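Local coordinates for protein probable M18 family aminopeptidase 1 (Thermotoga maritima, PDB 2GLF) that probably acts as a metal-dependent aminopeptidase of the M18 family, releasing N-terminal residues from peptides at a site that binds divalent metal ions, at residues N87-H92 with I270-F275; V322-V327 with T402-F407; D99-P104 with L113-Y118; G136-N141 with G223-V228. All coordinates share one frame; numbering follows the deposited sequence.

How the contacts relate
Contacts 1 and 2 lie side by side at the metal site of the probable catalytic core, and contacts 3 and 4 belong to a separate antiparallel sheet. The centres of contacts 1 and 2 lie about 9 Å apart: strands 87-92 and 321-329 run side by side in the mixed sheet, and His92 and Asp326 bind the same manganese ion together with Asp249. Contacts 3 and 4, with centres about 11 Å apart, meet where strand 97-108 pairs with strand 223-229, and both reach the same neighbouring subunit. Their centres are some 27 to 32 Å from those of contacts 1 and 2. Along the chain, both are nested inside the loop that contact 1 closes.

Contact 1: residues N87-H92 with I270-F275; sequences NLVVAH and IGVIFF. With MN (manganese (II) ion), chain E.
Phe274 and Phe275 each bring a ring edge near the carbonyl oxygen of Ala91, although the rings lie on opposite faces of the sheet. Val90 CB is also at the rim of Phe275, 4.4 Å from CE1, while the ring of Phe407 meets Phe275 from outside the pair at a steep tilt. The third flat group, the imidazole of His92, leads away from strand 270-275: chi1 of 70° sets CG between the backbone N and the carbonyl carbon, and NE2 binds manganese at 2.4 Å, a site completed by Asp249 and Asp326. The two strands are parallel and in register, neighbours in the middle of the chain's mixed sheet. Ala91 lies at the firmer end of their ladder, with its N 3.1 Å from Ile273 O and its O 2.9 Å from Phe275 N; the bond from Ile273 N to Val89 O is weak. Leu88 lays CD2 against the carbonyl of Gly271 and brings CD1 to 3.9 Å from Ile273 CD1. An alanine at Leu88 would probably open a gap beside Ile273 CD1 and cost the Gly271 carbonyl its contact with CD2. Val89 and Val272 stand side by side on the other face, which helices 248-263 and 433-449 cover. Strand 321-329 flanks 87-92, strand 73-77 flanks 270-275, and His92 ends its strand at the manganese.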
loop_
_atom_site.group_PDB
_atom_site.type_symbol
_atom_site.label_atom_id
_atom_site.label_comp_id
_atom_site.label_asym_id
_atom_site.label_seq_id
_atom_site.Cartn_x
_atom_site.Cartn_y
_atom_site.Cartn_z
ATOM N N ASN A 87 -17.814 0.109 -56.830
ATOM C CA ASN A 87 -18.024 -0.664 -55.617
ATOM C C ASN A 87 -16.701 -1.298 -55.216
ATOM O O ASN A 87 -16.274 -2.299 -55.789
ATOM C CB ASN A 87 -19.076 -1.748 -55.849
ATOM C CG ASN A 87 -20.493 -1.215 -55.745
ATOM O OD1 ASN A 87 -20.708 -0.003 -55.609
ATOM N ND2 ASN A 87 -21.469 -2.118 -55.803
ATOM N N LEU A 88 -16.046 -0.691 -54.233
ATOM C CA LEU A 88 -14.767 -1.185 -53.757
ATOM C C LEU A 88 -14.871 -1.842 -52.397
ATOM O O LEU A 88 -15.594 -1.379 -51.519
ATOM C CB LEU A 88 -13.770 -0.042 -53.627
ATOM C CG LEU A 88 -13.373 0.753 -54.854
ATOM C CD1 LEU A 88 -12.429 1.864 -54.405
ATOM C CD2 LEU A 88 -12.712 -0.156 -55.879
ATOM N N VAL A 89 -14.142 -2.931 -52.235
ATOM C CA VAL A 89 -14.076 -3.611 -50.959
ATOM C C VAL A 89 -12.571 -3.524 -50.689
ATOM O O VAL A 89 -11.759 -3.851 -51.562
ATOM C CB VAL A 89 -14.562 -5.072 -51.075
ATOM C CG1 VAL A 89 -13.839 -5.762 -52.201
ATOM C CG2 VAL A 89 -14.342 -5.806 -49.772
ATOM N N VAL A 90 -12.190 -3.034 -49.513
ATOM C CA VAL A 90 -10.774 -2.887 -49.192
ATOM C C VAL A 90 -10.351 -3.655 -47.958
ATOM O O VAL A 90 -11.134 -3.820 -47.019
ATOM C CB VAL A 90 -10.407 -1.410 -48.982
ATOM C CG1 VAL A 90 -10.710 -0.631 -50.236
ATOM C CG2 VAL A 90 -11.183 -0.841 -47.803
ATOM N N ALA A 91 -9.105 -4.116 -47.965
ATOM C CA ALA A 91 -8.550 -4.863 -46.844
ATOM C C ALA A 91 -7.048 -4.621 -46.717
ATOM O O ALA A 91 -6.449 -3.933 -47.545
ATOM C CB ALA A 91 -8.826 -6.344 -47.022
ATOM N N HIS A 92 -6.445 -5.171 -45.668
ATOM C CA HIS A 92 -5.011 -5.024 -45.462
ATOM C C HIS A 92 -4.349 -6.397 -45.464
ATOM O O HIS A 92 -4.940 -7.387 -45.034
ATOM C CB HIS A 92 -4.716 -4.254 -44.161
ATOM C CG HIS A 92 -5.041 -4.997 -42.899
ATOM N ND1 HIS A 92 -4.121 -5.795 -42.249
ATOM C CD2 HIS A 92 -6.152 -4.995 -42.123
ATOM C CE1 HIS A 92 -4.650 -6.246 -41.123
ATOM N NE2 HIS A 92 -5.881 -5.776 -41.023
ATOM N N ILE A 270 -16.146 -2.048 -60.452
ATOM C CA ILE A 270 -15.860 -2.578 -59.124
ATOM C C ILE A 270 -14.354 -2.721 -58.946
ATOM O O ILE A 270 -13.592 -2.554 -59.894
ATOM C CB ILE A 270 -16.498 -3.956 -58.907
ATOM C CG1 ILE A 270 -15.881 -4.973 -59.870
ATOM C CG2 ILE A 270 -17.998 -3.859 -59.080
ATOM C CD1 ILE A 270 -16.244 -6.419 -59.579
ATOM N N GLY A 271 -13.926 -3.035 -57.732
ATOM C CA GLY A 271 -12.506 -3.188 -57.491
ATOM C C GLY A 271 -12.166 -3.524 -56.054
ATOM O O GLY A 271 -13.011 -3.405 -55.160
ATOM N N VAL A 272 -10.924 -3.949 -55.838
ATOM C CA VAL A 272 -10.440 -4.304 -54.510
ATOM C C VAL A 272 -9.038 -3.738 -54.297
ATOM O O VAL A 272 -8.174 -3.869 -55.158
ATOM C CB VAL A 272 -10.365 -5.834 -54.316
ATOM C CG1 VAL A 272 -9.921 -6.138 -52.909
ATOM C CG2 VAL A 272 -11.720 -6.478 -54.580
ATOM N N ILE A 273 -8.811 -3.105 -53.153
ATOM C CA ILE A 273 -7.496 -2.553 -52.852
ATOM C C ILE A 273 -6.925 -3.235 -51.609
ATOM O O ILE A 273 -7.621 -3.434 -50.613
ATOM C CB ILE A 273 -7.580 -1.051 -52.630
ATOM C CG1 ILE A 273 -8.251 -0.412 -53.839
ATOM C CG2 ILE A 273 -6.191 -0.460 -52.469
ATOM C CD1 ILE A 273 -8.668 1.009 -53.593
ATOM N N PHE A 274 -5.651 -3.599 -51.682
ATOM C CA PHE A 274 -4.981 -4.286 -50.592
ATOM C C PHE A 274 -3.862 -3.436 -50.016
ATOM O O PHE A 274 -2.869 -3.172 -50.695
ATOM C CB PHE A 274 -4.420 -5.601 -51.117
ATOM C CG PHE A 274 -5.470 -6.545 -51.629
ATOM C CD1 PHE A 274 -5.292 -7.215 -52.825
ATOM C CD2 PHE A 274 -6.616 -6.799 -50.891
ATOM C CE1 PHE A 274 -6.242 -8.131 -53.275
ATOM C CE2 PHE A 274 -7.564 -7.712 -51.335
ATOM C CZ PHE A 274 -7.376 -8.379 -52.529
ATOM N N PHE A 275 -4.011 -3.012 -48.762
ATOM C CA PHE A 275 -2.993 -2.174 -48.136
ATOM C C PHE A 275 -2.071 -2.884 -47.166
ATOM O O PHE A 275 -2.349 -3.985 -46.704
ATOM C CB PHE A 275 -3.641 -0.993 -47.417
ATOM C CG PHE A 275 -4.419 -0.088 -48.325
ATOM C CD1 PHE A 275 -5.783 -0.284 -48.523
ATOM C CD2 PHE A 275 -3.790 0.969 -48.980
ATOM C CE1 PHE A 275 -6.510 0.561 -49.358
ATOM C CE2 PHE A 275 -4.508 1.823 -49.819
ATOM C CZ PHE A 275 -5.871 1.621 -50.009
HETATM MN MN MN E . -7.449 -6.147 -39.188
HETATM O O HOH W 1 -9.001 -6.997 -37.627
#

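Contact 2: residues V322-V327 with T402-F407; sequences VISGDV and TIAKFF. With MN (manganese (II) ion), chain E.
Ser324 and Ala404 bring their CA atoms to 5.3 Å, the backbones drawing apart toward Val322 and Phe407 at one end and toward Asp326 and Thr402 at the other. This is a strand of the central mixed sheet of a metallopeptidase core, with the start of a short helix laid against it. Val322, Ser324 and Asp326, alternate residues, point toward the helix segment. In the middle, Ser324 CB lies 3.6 Å from Ala404 CB. The torsion of Ser324 holds OG anti to the backbone N (chi1 180°), beside the same methyl. Its hydroxyl and that of Thr402 are not bonded to each other; both hydrogen-bond to Asp416 OD2, a carboxylate from strand 414-421 that links the two segments. Thr402 OG1 also accepts a weak capping bond from Ala404 N. Farther along, Val322 CG1 packs 4.2 Å from Phe407 CB. At the metal end, the side chains of Asp326 and Thr402 slide past each other in opposite directions, with the Thr402 methyl near the carboxylate. Both oxygens of Asp326 grip the manganese that His92 and Asp249 share; OD2, 2.4 Å from the ion, also accepts from Val327 N on its anti side, 30° out of the carboxylate plane.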
loop_
_atom_site.group_PDB
_atom_site.type_symbol
_atom_site.label_atom_id
_atom_site.label_comp_id
_atom_site.label_asym_id
_atom_site.label_seq_id
_atom_site.Cartn_x
_atom_site.Cartn_y
_atom_site.Cartn_z
ATOM N N VAL A 322 -17.944 1.954 -50.400
ATOM C CA VAL A 322 -16.758 1.252 -49.931
ATOM C C VAL A 322 -17.104 0.301 -48.796
ATOM O O VAL A 322 -17.771 0.669 -47.832
ATOM C CB VAL A 322 -15.660 2.241 -49.446
ATOM C CG1 VAL A 322 -14.474 1.475 -48.889
ATOM C CG2 VAL A 322 -15.208 3.127 -50.592
ATOM N N ILE A 323 -16.669 -0.941 -48.943
ATOM C CA ILE A 323 -16.881 -1.955 -47.927
ATOM C C ILE A 323 -15.510 -2.168 -47.305
ATOM O O ILE A 323 -14.570 -2.594 -47.982
ATOM C CB ILE A 323 -17.338 -3.300 -48.523
ATOM C CG1 ILE A 323 -18.622 -3.114 -49.332
ATOM C CG2 ILE A 323 -17.527 -4.324 -47.396
ATOM C CD1 ILE A 323 -19.799 -2.724 -48.512
ATOM N N SER A 324 -15.394 -1.833 -46.026
ATOM C CA SER A 324 -14.151 -2.004 -45.287
ATOM C C SER A 324 -14.089 -3.472 -44.857
ATOM O O SER A 324 -14.748 -3.872 -43.898
ATOM C CB SER A 324 -14.157 -1.092 -44.061
ATOM O OG SER A 324 -12.966 -1.232 -43.312
ATOM N N GLY A 325 -13.308 -4.272 -45.573
ATOM C CA GLY A 325 -13.213 -5.683 -45.244
ATOM C C GLY A 325 -12.189 -6.048 -44.181
ATOM O O GLY A 325 -11.006 -6.210 -44.483
ATOM N N ASP A 326 -12.643 -6.174 -42.937
ATOM C CA ASP A 326 -11.769 -6.541 -41.829
ATOM C C ASP A 326 -12.547 -7.430 -40.857
ATOM O O ASP A 326 -13.775 -7.422 -40.843
ATOM C CB ASP A 326 -11.240 -5.290 -41.123
ATOM C CG ASP A 326 -9.911 -5.533 -40.421
ATOM O OD1 ASP A 326 -9.265 -4.551 -40.008
ATOM O OD2 ASP A 326 -9.507 -6.704 -40.281
ATOM N N VAL A 327 -11.825 -8.194 -40.048
ATOM C CA VAL A 327 -12.427 -9.128 -39.100
ATOM C C VAL A 327 -12.858 -8.515 -37.776
ATOM O O VAL A 327 -12.315 -7.505 -37.338
ATOM C CB VAL A 327 -11.442 -10.259 -38.765
ATOM C CG1 VAL A 327 -11.017 -10.991 -40.033
ATOM C CG2 VAL A 327 -10.227 -9.673 -38.060
ATOM N N THR A 402 -10.490 0.790 -37.807
ATOM C CA THR A 402 -10.075 0.127 -39.039
ATOM C C THR A 402 -9.744 1.196 -40.069
ATOM O O THR A 402 -9.810 2.389 -39.770
ATOM C CB THR A 402 -11.180 -0.769 -39.609
ATOM O OG1 THR A 402 -12.347 0.021 -39.848
ATOM C CG2 THR A 402 -11.520 -1.888 -38.638
ATOM N N ILE A 403 -9.406 0.772 -41.283
ATOM C CA ILE A 403 -9.051 1.721 -42.330
ATOM C C ILE A 403 -10.257 2.411 -42.965
ATOM O O ILE A 403 -10.103 3.327 -43.775
ATOM C CB ILE A 403 -8.209 1.047 -43.432
ATOM C CG1 ILE A 403 -9.065 0.096 -44.264
ATOM C CG2 ILE A 403 -7.063 0.289 -42.798
ATOM C CD1 ILE A 403 -8.337 -0.453 -45.484
ATOM N N ALA A 404 -11.454 1.980 -42.584
ATOM C CA ALA A 404 -12.672 2.563 -43.122
ATOM C C ALA A 404 -12.643 4.085 -43.039
ATOM O O ALA A 404 -12.928 4.771 -44.019
ATOM C CB ALA A 404 -13.888 2.023 -42.377
ATOM N N LYS A 405 -12.289 4.612 -41.872
ATOM C CA LYS A 405 -12.243 6.060 -41.676
ATOM C C LYS A 405 -11.534 6.829 -42.807
ATOM O O LYS A 405 -12.027 7.862 -43.271
ATOM C CB LYS A 405 -11.563 6.389 -40.342
ATOM C CG LYS A 405 -10.083 6.056 -40.308
ATOM C CD LYS A 405 -9.397 6.640 -39.082
ATOM C CE LYS A 405 -9.847 5.965 -37.797
ATOM N NZ LYS A 405 -9.073 6.481 -36.636
ATOM N N PHE A 406 -10.384 6.321 -43.244
ATOM C CA PHE A 406 -9.598 6.968 -44.289
ATOM C C PHE A 406 -10.331 7.147 -45.605
ATOM O O PHE A 406 -10.139 8.147 -46.303
ATOM C CB PHE A 406 -8.308 6.190 -44.531
ATOM C CG PHE A 406 -7.481 6.012 -43.297
ATOM C CD1 PHE A 406 -7.170 7.108 -42.492
ATOM C CD2 PHE A 406 -7.027 4.747 -42.924
ATOM C CE1 PHE A 406 -6.422 6.951 -41.329
ATOM C CE2 PHE A 406 -6.275 4.576 -41.758
ATOM C CZ PHE A 406 -5.973 5.684 -40.958
ATOM N N PHE A 407 -11.169 6.180 -45.955
ATOM C CA PHE A 407 -11.907 6.271 -47.201
ATOM C C PHE A 407 -13.111 7.190 -47.060
ATOM O O PHE A 407 -13.444 7.934 -47.987
ATOM C CB PHE A 407 -12.314 4.875 -47.668
ATOM C CG PHE A 407 -11.144 4.019 -48.032
ATOM C CD1 PHE A 407 -10.369 3.427 -47.044
ATOM C CD2 PHE A 407 -10.758 3.882 -49.362
ATOM C CE1 PHE A 407 -9.226 2.716 -47.368
ATOM C CE2 PHE A 407 -9.608 3.170 -49.703
ATOM C CZ PHE A 407 -8.841 2.588 -48.702
HETATM MN MN MN E . -7.449 -6.147 -39.188
HETATM O O HOH W 1 -9.001 -6.997 -37.627
#

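Contact 3: residues D99-P104 with L113-Y118; sequences DFKPNP and LFKTHY
Phe114 reaches Phe100 with its whole side chain, starting at CB, which sits over one face of the Phe100 ring, offset toward the rim. The next atom, CG, comes 3.6 Å from Phe100 CZ. On one branch CD1 and then CE1 stay near that same CZ; on the other, CD2 approaches Phe100 CE2 at 3.6 Å and CE2 follows beside it, while Phe114 CZ, at the tip, is still within 4.2 Å of Phe100 CE2. The result is an offset stack, centroids 4.5 Å apart and planes at 23°. Pro104 CB touches the edge of the Phe114 ring, 4.0 Å from CD2. An alanine at Phe114 would probably leave the Phe100 ring without its stacking partner, freer to turn, and open a gap beside Pro104. The segments form part of the beta hairpin 97-108/111-119, in the six-stranded antiparallel sheet. Asp99 and His117 are a hydrogen-bonded pair, and Lys101 N reaches Lys115 O; the chain then turns a corner at Pro102 and Asn103, and pairing resumes with Lys115 N 2.8 Å from Pro104 O. Lys101 runs extended beyond CG, whereas Lys115 bends at CE (chi3 85°) and again at NZ, and Lys101 NZ and Lys115 NZ end 3.8 Å apart. Glu182 makes a salt bridge to each, which would ease their repulsion; Lys101 has a further one to Asp340 of a neighbouring subunit. Asp99 is held by salt bridges from OD1 to Arg97 and from OD2 to Lys362 of that subunit.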
loop_
_atom_site.group_PDB
_atom_site.type_symbol
_atom_site.label_atom_id
_atom_site.label_comp_id
_atom_site.label_asym_id
_atom_site.label_seq_id
_atom_site.Cartn_x
_atom_site.Cartn_y
_atom_site.Cartn_z
ATOM N N ASP A 99 10.133 -8.344 -36.774
ATOM C CA ASP A 99 11.058 -7.919 -37.820
ATOM C C ASP A 99 12.493 -7.983 -37.323
ATOM O O ASP A 99 12.777 -7.561 -36.209
ATOM C CB ASP A 99 10.795 -6.472 -38.257
ATOM C CG ASP A 99 9.473 -6.288 -38.983
ATOM O OD1 ASP A 99 8.946 -7.265 -39.562
ATOM O OD2 ASP A 99 8.973 -5.137 -38.990
ATOM N N PHE A 100 13.391 -8.512 -38.144
ATOM C CA PHE A 100 14.806 -8.556 -37.794
ATOM C C PHE A 100 15.228 -7.083 -37.682
ATOM O O PHE A 100 14.821 -6.262 -38.504
ATOM C CB PHE A 100 15.616 -9.185 -38.937
ATOM C CG PHE A 100 15.793 -10.681 -38.845
ATOM C CD1 PHE A 100 14.883 -11.479 -38.163
ATOM C CD2 PHE A 100 16.863 -11.293 -39.494
ATOM C CE1 PHE A 100 15.037 -12.862 -38.132
ATOM C CE2 PHE A 100 17.021 -12.667 -39.470
ATOM C CZ PHE A 100 16.106 -13.454 -38.787
ATOM N N LYS A 101 16.027 -6.736 -36.679
ATOM C CA LYS A 101 16.496 -5.356 -36.565
ATOM C C LYS A 101 17.525 -5.137 -37.669
ATOM O O LYS A 101 17.943 -6.088 -38.322
ATOM C CB LYS A 101 17.157 -5.110 -35.210
ATOM C CG LYS A 101 16.191 -4.866 -34.072
ATOM C CD LYS A 101 16.931 -4.384 -32.839
ATOM C CE LYS A 101 15.974 -4.059 -31.709
ATOM N NZ LYS A 101 16.720 -3.741 -30.461
ATOM N N PRO A 102 17.945 -3.883 -37.897
ATOM C CA PRO A 102 18.938 -3.639 -38.952
ATOM C C PRO A 102 20.213 -4.480 -38.765
ATOM O O PRO A 102 20.735 -5.047 -39.727
ATOM C CB PRO A 102 19.181 -2.138 -38.847
ATOM C CG PRO A 102 17.825 -1.627 -38.442
ATOM C CD PRO A 102 17.431 -2.611 -37.359
ATOM N N ASN A 103 20.724 -4.552 -37.538
ATOM C CA ASN A 103 21.899 -5.379 -37.254
ATOM C C ASN A 103 21.380 -6.445 -36.301
ATOM O O ASN A 103 21.604 -6.365 -35.095
ATOM C CB ASN A 103 23.004 -4.580 -36.567
ATOM C CG ASN A 103 23.476 -3.407 -37.392
ATOM O OD1 ASN A 103 23.747 -3.539 -38.582
ATOM N ND2 ASN A 103 23.588 -2.249 -36.757
ATOM N N PRO A 104 20.675 -7.459 -36.838
ATOM C CA PRO A 104 20.093 -8.558 -36.065
ATOM C C PRO A 104 21.052 -9.591 -35.486
ATOM O O PRO A 104 20.758 -10.194 -34.456
ATOM C CB PRO A 104 19.127 -9.186 -37.060
ATOM C CG PRO A 104 19.902 -9.094 -38.332
ATOM C CD PRO A 104 20.455 -7.676 -38.282
ATOM N N LEU A 113 22.517 -15.071 -32.227
ATOM C CA LEU A 113 21.132 -14.635 -32.065
ATOM C C LEU A 113 20.659 -13.592 -33.070
ATOM O O LEU A 113 21.448 -12.789 -33.571
ATOM C CB LEU A 113 20.947 -14.049 -30.670
ATOM C CG LEU A 113 21.114 -14.950 -29.458
ATOM C CD1 LEU A 113 21.270 -14.089 -28.220
ATOM C CD2 LEU A 113 19.917 -15.869 -29.346
ATOM N N PHE A 114 19.362 -13.602 -33.351
ATOM C CA PHE A 114 18.773 -12.614 -34.248
ATOM C C PHE A 114 17.850 -11.758 -33.401
ATOM O O PHE A 114 16.821 -12.238 -32.916
ATOM C CB PHE A 114 17.938 -13.263 -35.359
ATOM C CG PHE A 114 18.748 -13.916 -36.428
ATOM C CD1 PHE A 114 18.570 -15.261 -36.722
ATOM C CD2 PHE A 114 19.675 -13.185 -37.156
ATOM C CE1 PHE A 114 19.303 -15.871 -37.726
ATOM C CE2 PHE A 114 20.415 -13.782 -38.165
ATOM C CZ PHE A 114 20.228 -15.133 -38.452
ATOM N N LYS A 115 18.218 -10.499 -33.206
ATOM C CA LYS A 115 17.371 -9.609 -32.436
ATOM C C LYS A 115 16.229 -9.150 -33.340
ATOM O O LYS A 115 16.424 -8.883 -34.523
ATOM C CB LYS A 115 18.151 -8.381 -31.953
ATOM C CG LYS A 115 19.413 -8.681 -31.175
ATOM C CD LYS A 115 19.917 -7.434 -30.465
ATOM C CE LYS A 115 19.240 -7.240 -29.103
ATOM N NZ LYS A 115 17.748 -7.151 -29.145
ATOM N N THR A 116 15.029 -9.072 -32.796
ATOM C CA THR A 116 13.918 -8.615 -33.596
ATOM C C THR A 116 13.297 -7.420 -32.915
ATOM O O THR A 116 13.726 -7.005 -31.841
ATOM C CB THR A 116 12.837 -9.683 -33.738
ATOM O OG1 THR A 116 12.159 -9.836 -32.487
ATOM C CG2 THR A 116 13.450 -11.004 -34.142
ATOM N N HIS A 117 12.283 -6.872 -33.567
ATOM C CA HIS A 117 11.529 -5.740 -33.066
ATOM C C HIS A 117 10.128 -6.099 -33.554
ATOM O O HIS A 117 9.896 -6.198 -34.755
ATOM C CB HIS A 117 12.030 -4.459 -33.717
ATOM C CG HIS A 117 11.472 -3.216 -33.108
ATOM N ND1 HIS A 117 10.119 -3.018 -32.936
ATOM C CD2 HIS A 117 12.078 -2.093 -32.655
ATOM C CE1 HIS A 117 9.915 -1.825 -32.404
ATOM N NE2 HIS A 117 11.088 -1.242 -32.226
ATOM N N TYR A 118 9.198 -6.327 -32.630
ATOM C CA TYR A 118 7.855 -6.721 -33.025
ATOM C C TYR A 118 7.070 -5.657 -33.777
ATOM O O TYR A 118 7.241 -4.456 -33.566
ATOM C CB TYR A 118 7.070 -7.222 -31.810
ATOM C CG TYR A 118 6.643 -6.163 -30.837
ATOM C CD1 TYR A 118 5.414 -5.515 -30.976
ATOM C CD2 TYR A 118 7.446 -5.826 -29.754
ATOM C CE1 TYR A 118 4.998 -4.554 -30.053
ATOM C CE2 TYR A 118 7.038 -4.871 -28.828
ATOM C CZ TYR A 118 5.815 -4.241 -28.982
ATOM O OH TYR A 118 5.415 -3.306 -28.062
#

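Contact 4: residues G136-N141 with G223-V228; sequences GVLFKN and GEIEVV
Leu138 and Ile225 cross obliquely, with Leu138 CD2 lying 3.7 Å from Ile225 CD1 and 3.9 Å from Ile225 CG1. The bend at chi2 (-63°) turns CD1 of Ile225 toward the partner strand, where it also comes 4.0 Å from Val137 N. Leu138 is not opposed by a side chain in its own register, because its partner is Gly223; CD2 therefore lies directly against Gly223 CA, at 3.9 Å, where a CB on that glycine would collide with it. Gly136, paired with Ile225, is a different case: a CB there would point at the partner strand, into Glu224 O and Ile225 CA, and its own backbone angles would jam it against the preceding carbonyl. Val137 and Glu224 point to the other face of the sheet as an antiparallel hydrogen-bonded pair. Val137 N donates to Glu224 O at 3.1 Å, and Glu224 N to Val137 O at 2.8 Å. These are inner strands of the six-stranded antiparallel sheet, with 145-150 beyond 132-139, and 97-108 beyond 223-229. Ile225 continues the apolar packing toward Phe100 on that last strand and toward Ile134. Phe139, the last residue of its strand, hydrogen-bonds Ser222 OG through its O; beyond it the chain leaves the sheet. The carboxylate of Glu224 extends beyond the pair: OE2 makes salt bridges to Arg34 and Lys71, and OE1 to Lys355 of a neighbouring subunit.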
loop_
_atom_site.group_PDB
_atom_site.type_symbol
_atom_site.label_atom_id
_atom_site.label_comp_id
_atom_site.label_asym_id
_atom_site.label_seq_id
_atom_site.Cartn_x
_atom_site.Cartn_y
_atom_site.Cartn_z
ATOM N N GLY A 136 11.632 -12.780 -46.152
ATOM C CA GLY A 136 11.952 -11.409 -46.490
ATOM C C GLY A 136 12.861 -11.232 -47.687
ATOM O O GLY A 136 12.839 -12.028 -48.624
ATOM N N VAL A 137 13.666 -10.176 -47.647
ATOM C CA VAL A 137 14.576 -9.873 -48.736
ATOM C C VAL A 137 15.757 -9.007 -48.268
ATOM O O VAL A 137 15.631 -8.233 -47.322
ATOM C CB VAL A 137 13.809 -9.160 -49.874
ATOM C CG1 VAL A 137 13.103 -7.931 -49.336
ATOM C CG2 VAL A 137 14.766 -8.782 -50.983
ATOM N N LEU A 138 16.901 -9.161 -48.930
ATOM C CA LEU A 138 18.104 -8.405 -48.597
ATOM C C LEU A 138 18.766 -7.951 -49.900
ATOM O O LEU A 138 18.768 -8.687 -50.887
ATOM C CB LEU A 138 19.103 -9.280 -47.825
ATOM C CG LEU A 138 18.699 -10.110 -46.596
ATOM C CD1 LEU A 138 19.864 -11.020 -46.218
ATOM C CD2 LEU A 138 18.311 -9.211 -45.421
ATOM N N PHE A 139 19.325 -6.743 -49.909
ATOM C CA PHE A 139 20.002 -6.242 -51.097
ATOM C C PHE A 139 21.489 -6.116 -50.809
ATOM O O PHE A 139 21.881 -5.592 -49.765
ATOM C CB PHE A 139 19.446 -4.877 -51.505
ATOM C CG PHE A 139 18.015 -4.914 -51.943
ATOM C CD1 PHE A 139 16.990 -4.806 -51.017
ATOM C CD2 PHE A 139 17.692 -5.089 -53.282
ATOM C CE1 PHE A 139 15.655 -4.874 -51.420
ATOM C CE2 PHE A 139 16.366 -5.159 -53.695
ATOM C CZ PHE A 139 15.345 -5.052 -52.765
ATOM N N LYS A 140 22.319 -6.609 -51.723
ATOM C CA LYS A 140 23.767 -6.527 -51.550
ATOM C C LYS A 140 24.134 -5.064 -51.784
ATOM O O LYS A 140 23.281 -4.262 -52.178
ATOM C CB LYS A 140 24.480 -7.419 -52.576
ATOM C CG LYS A 140 23.872 -8.805 -52.726
ATOM C CD LYS A 140 24.450 -9.803 -51.739
ATOM C CE LYS A 140 25.641 -10.532 -52.350
ATOM N NZ LYS A 140 25.271 -11.359 -53.549
ATOM N N ASN A 141 25.392 -4.708 -51.551
ATOM C CA ASN A 141 25.804 -3.327 -51.758
ATOM C C ASN A 141 25.784 -2.975 -53.242
ATOM O O ASN A 141 25.763 -1.803 -53.610
ATOM C CB ASN A 141 27.206 -3.094 -51.199
ATOM C CG ASN A 141 27.539 -1.623 -51.075
ATOM O OD1 ASN A 141 27.381 -0.856 -52.023
ATOM N ND2 ASN A 141 28.008 -1.219 -49.901
ATOM N N GLY A 223 17.737 -4.419 -45.781
ATOM C CA GLY A 223 16.937 -5.620 -45.903
ATOM C C GLY A 223 15.748 -5.634 -44.964
ATOM O O GLY A 223 15.695 -4.873 -43.995
ATOM N N GLU A 224 14.789 -6.504 -45.259
ATOM C CA GLU A 224 13.592 -6.631 -44.446
ATOM C C GLU A 224 13.231 -8.091 -44.210
ATOM O O GLU A 224 12.725 -8.767 -45.105
ATOM C CB GLU A 224 12.422 -5.896 -45.107
ATOM C CG GLU A 224 12.246 -4.487 -44.569
ATOM C CD GLU A 224 11.247 -3.647 -45.343
ATOM O OE1 GLU A 224 10.785 -2.633 -44.776
ATOM O OE2 GLU A 224 10.936 -3.981 -46.510
ATOM N N ILE A 225 13.504 -8.575 -43.002
ATOM C CA ILE A 225 13.188 -9.951 -42.652
ATOM C C ILE A 225 12.016 -9.963 -41.680
ATOM O O ILE A 225 11.936 -9.134 -40.780
ATOM C CB ILE A 225 14.380 -10.664 -41.974
ATOM C CG1 ILE A 225 15.634 -10.537 -42.839
ATOM C CG2 ILE A 225 14.045 -12.132 -41.758
ATOM C CD1 ILE A 225 15.499 -11.200 -44.186
ATOM N N GLU A 226 11.109 -10.909 -41.867
ATOM C CA GLU A 226 9.954 -11.025 -41.001
ATOM C C GLU A 226 9.880 -12.435 -40.403
ATOM O O GLU A 226 9.988 -13.434 -41.116
ATOM C CB GLU A 226 8.675 -10.698 -41.787
ATOM C CG GLU A 226 8.736 -9.360 -42.536
ATOM C CD GLU A 226 7.359 -8.816 -42.936
ATOM O OE1 GLU A 226 6.407 -9.616 -43.078
ATOM O OE2 GLU A 226 7.233 -7.583 -43.121
ATOM N N VAL A 227 9.722 -12.506 -39.085
ATOM C CA VAL A 227 9.632 -13.785 -38.389
ATOM C C VAL A 227 8.156 -14.124 -38.267
ATOM O O VAL A 227 7.370 -13.313 -37.808
ATOM C CB VAL A 227 10.290 -13.705 -36.986
ATOM C CG1 VAL A 227 10.115 -15.024 -36.249
ATOM C CG2 VAL A 227 11.769 -13.365 -37.126
ATOM N N VAL A 228 7.793 -15.327 -38.685
ATOM C CA VAL A 228 6.401 -15.762 -38.672
ATOM C C VAL A 228 6.255 -17.209 -38.198
ATOM O O VAL A 228 7.164 -18.013 -38.376
ATOM C CB VAL A 228 5.816 -15.609 -40.097
ATOM C CG1 VAL A 228 5.072 -16.877 -40.513
ATOM C CG2 VAL A 228 4.916 -14.378 -40.149
#